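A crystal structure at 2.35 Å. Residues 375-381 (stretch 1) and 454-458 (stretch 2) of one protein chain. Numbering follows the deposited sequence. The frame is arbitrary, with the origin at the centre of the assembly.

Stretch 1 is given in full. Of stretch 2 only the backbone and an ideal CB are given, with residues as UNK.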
# COMPACT_ATOMS: atom_id res chain seq x y z
N GLU A 375 1.82 11.19 -26.80
CA GLU A 375 2.95 11.88 -26.18
C GLU A 375 3.73 10.95 -25.28
O GLU A 375 4.95 11.08 -25.15
CB GLU A 375 2.47 13.12 -25.40
CG GLU A 375 1.77 14.12 -26.30
CD GLU A 375 2.60 14.51 -27.52
OE1 GLU A 375 2.00 14.81 -28.58
OE2 GLU A 375 3.85 14.52 -27.41
N VAL A 376 3.04 10.01 -24.65
CA VAL A 376 3.72 9.04 -23.80
C VAL A 376 4.64 8.19 -24.69
O VAL A 376 5.79 7.96 -24.35
CB VAL A 376 2.72 8.12 -23.07
CG1 VAL A 376 3.45 6.97 -22.41
CG2 VAL A 376 1.96 8.93 -22.02
N ARG A 377 4.12 7.75 -25.83
CA ARG A 377 4.90 6.94 -26.76
C ARG A 377 6.10 7.75 -27.26
O ARG A 377 7.24 7.29 -27.24
CB ARG A 377 4.03 6.49 -27.93
CG ARG A 377 4.69 5.48 -28.88
CD ARG A 377 3.72 5.03 -29.98
NE ARG A 377 4.28 3.99 -30.82
CZ ARG A 377 3.61 3.35 -31.78
NH1 ARG A 377 2.34 3.65 -32.02
NH2 ARG A 377 4.20 2.41 -32.51
N ARG A 378 5.82 8.97 -27.72
CA ARG A 378 6.86 9.86 -28.23
C ARG A 378 8.03 9.95 -27.24
O ARG A 378 9.19 9.78 -27.62
CB ARG A 378 6.27 11.24 -28.48
CG ARG A 378 7.16 12.20 -29.24
CD ARG A 378 6.50 13.57 -29.31
NE ARG A 378 7.15 14.46 -30.27
CZ ARG A 378 8.45 14.74 -30.29
NH1 ARG A 378 9.26 14.20 -29.38
NH2 ARG A 378 8.94 15.57 -31.20
N LEU A 379 7.71 10.21 -25.97
CA LEU A 379 8.75 10.31 -24.95
C LEU A 379 9.49 8.99 -24.78
O LEU A 379 10.72 8.96 -24.76
CB LEU A 379 8.14 10.75 -23.61
CG LEU A 379 7.72 12.23 -23.56
CD1 LEU A 379 7.00 12.55 -22.26
CD2 LEU A 379 8.98 13.09 -23.72
N ARG A 380 8.75 7.89 -24.67
CA ARG A 380 9.34 6.56 -24.49
C ARG A 380 10.28 6.16 -25.63
O ARG A 380 11.32 5.55 -25.40
CB ARG A 380 8.24 5.50 -24.34
CG ARG A 380 8.76 4.08 -24.18
CD ARG A 380 7.63 3.08 -23.91
NE ARG A 380 6.74 2.89 -25.05
CZ ARG A 380 5.47 3.27 -25.07
NH1 ARG A 380 4.93 3.87 -24.01
NH2 ARG A 380 4.72 3.05 -26.14
N GLU A 381 9.90 6.50 -26.87
CA GLU A 381 10.70 6.17 -28.03
C GLU A 381 11.82 7.18 -28.31
O GLU A 381 12.60 7.02 -29.25
CB GLU A 381 9.80 6.04 -29.27
CG GLU A 381 8.74 4.94 -29.15
CD GLU A 381 7.94 4.74 -30.43
OE1 GLU A 381 7.11 3.80 -30.46
OE2 GLU A 381 8.12 5.51 -31.39
N UNK A 454 6.48 4.06 -14.73
CA UNK A 454 5.04 3.98 -14.91
C UNK A 454 4.43 5.00 -15.89
O UNK A 454 3.55 4.66 -16.67
CB UNK A 454 4.37 4.15 -13.54
N UNK A 455 4.91 6.24 -15.85
CA UNK A 455 4.41 7.26 -16.75
C UNK A 455 4.77 6.92 -18.20
O UNK A 455 3.93 7.03 -19.09
CB UNK A 455 4.97 8.63 -16.36
N UNK A 456 5.99 6.47 -18.42
CA UNK A 456 6.47 6.12 -19.76
C UNK A 456 6.03 4.74 -20.28
O UNK A 456 5.99 4.51 -21.50
CB UNK A 456 8.00 6.18 -19.76
N UNK A 457 5.72 3.82 -19.38
CA UNK A 457 5.31 2.48 -19.78
C UNK A 457 4.52 1.88 -18.62
O UNK A 457 5.01 1.02 -17.90
CB UNK A 457 6.51 1.61 -20.15
N UNK A 458 3.27 2.33 -18.45
CA UNK A 458 2.42 1.83 -17.36
C UNK A 458 2.47 0.32 -17.09
O UNK A 458 2.59 -0.11 -15.94
CB UNK A 458 0.97 2.21 -17.66

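Stretch 1 is a helix through Arg 380, and it presents Val 376, Leu 379 and Arg 380 to the second stretch, whose chain leaves helical conformation at position 457.

At position 454 the backbone is helical. Stretch 1 offers the ideal CB nothing within 5.5 Å, so many residues would fit. The deposited residue is Ser 454, which takes no part in the contact; its OG is hydrogen-bonded elsewhere in the structure.

Position 455 is also helical. Its CA-to-CB bond points sideways, again with nothing of stretch 1 within 5.5 Å of the ideal CB, so a short side chain would stay clear of the other helix and only a long one could bend back to it. The backbone does touch: its O lies 3.4 Å from CG1 of Val 376. The residue is Arg 455, whose chain, with chi1 t and chi2 and chi3 both p, folds back so that its CD lies 4.4 Å from CG2 of Val 376. This is a contact through the aliphatic part of the arginine, while NH1 is hydrogen-bonded elsewhere in the structure.

Position 456 lies at the centre of the contact, its CA 5.6 Å from the CA of Arg 380. The bond to CB runs sideways, and the ideal CB is 4.6 Å from CB of Arg 380 and 5.3 Å from CG1 of Val 376. With Leu 379 also near, a mid-sized apolar side chain such as leucine, isoleucine or methionine would suit. The carbonyl serves any residue equally: NH1 of Arg 380 donates a hydrogen bond to O of position 456 at 2.8 Å, with an N-H...O angle of 162°, the acceptor lying near the guanidinium plane. Leu 456 occupies the site. Its end comes nearer to stretch 1 than its CB direction suggests, and CD2 packs 3.6 Å from CB of Leu 379.

At position 457 phi/psi of -158/76° break the helix, and the residue occupies the N-cap position of the helix that follows. The ideal CB is 4.2 Å from CD of Arg 380, so a side chain able to lie against that methylene would suit, whether aliphatic or a flat ring; serine, threonine, asparagine or aspartate would also fit the N-cap position. It is His 457, with CD2 3.9 Å from CD of Arg 380.

Position 458 returns to helical phi/psi, which suits proline among others; Pro 458 makes no contact with stretch 1.

Stretch 2 454-458: SRLHP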
# COMPACT_ATOMS: atom_id res chain seq x y z
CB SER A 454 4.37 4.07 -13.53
OG SER A 454 4.84 3.04 -12.65
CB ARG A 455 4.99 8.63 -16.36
CG ARG A 455 5.06 9.70 -17.47
CD ARG A 455 3.72 10.00 -18.12
NE ARG A 455 2.77 10.66 -17.22
CZ ARG A 455 2.97 11.85 -16.67
NH1 ARG A 455 2.04 12.37 -15.87
NH2 ARG A 455 4.09 12.52 -16.89
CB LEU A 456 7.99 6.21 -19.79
CG LEU A 456 8.52 7.63 -19.58
CD1 LEU A 456 10.00 7.59 -19.26
CD2 LEU A 456 8.24 8.47 -20.82
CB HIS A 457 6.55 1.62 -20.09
CG HIS A 457 6.25 0.39 -20.89
ND1 HIS A 457 5.17 -0.43 -20.63
CD2 HIS A 457 6.89 -0.17 -21.94
CE1 HIS A 457 5.17 -1.44 -21.48
NE2 HIS A 457 6.20 -1.30 -22.29
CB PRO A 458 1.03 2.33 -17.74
CG PRO A 458 1.12 2.58 -19.25
CD PRO A 458 2.50 3.15 -19.39
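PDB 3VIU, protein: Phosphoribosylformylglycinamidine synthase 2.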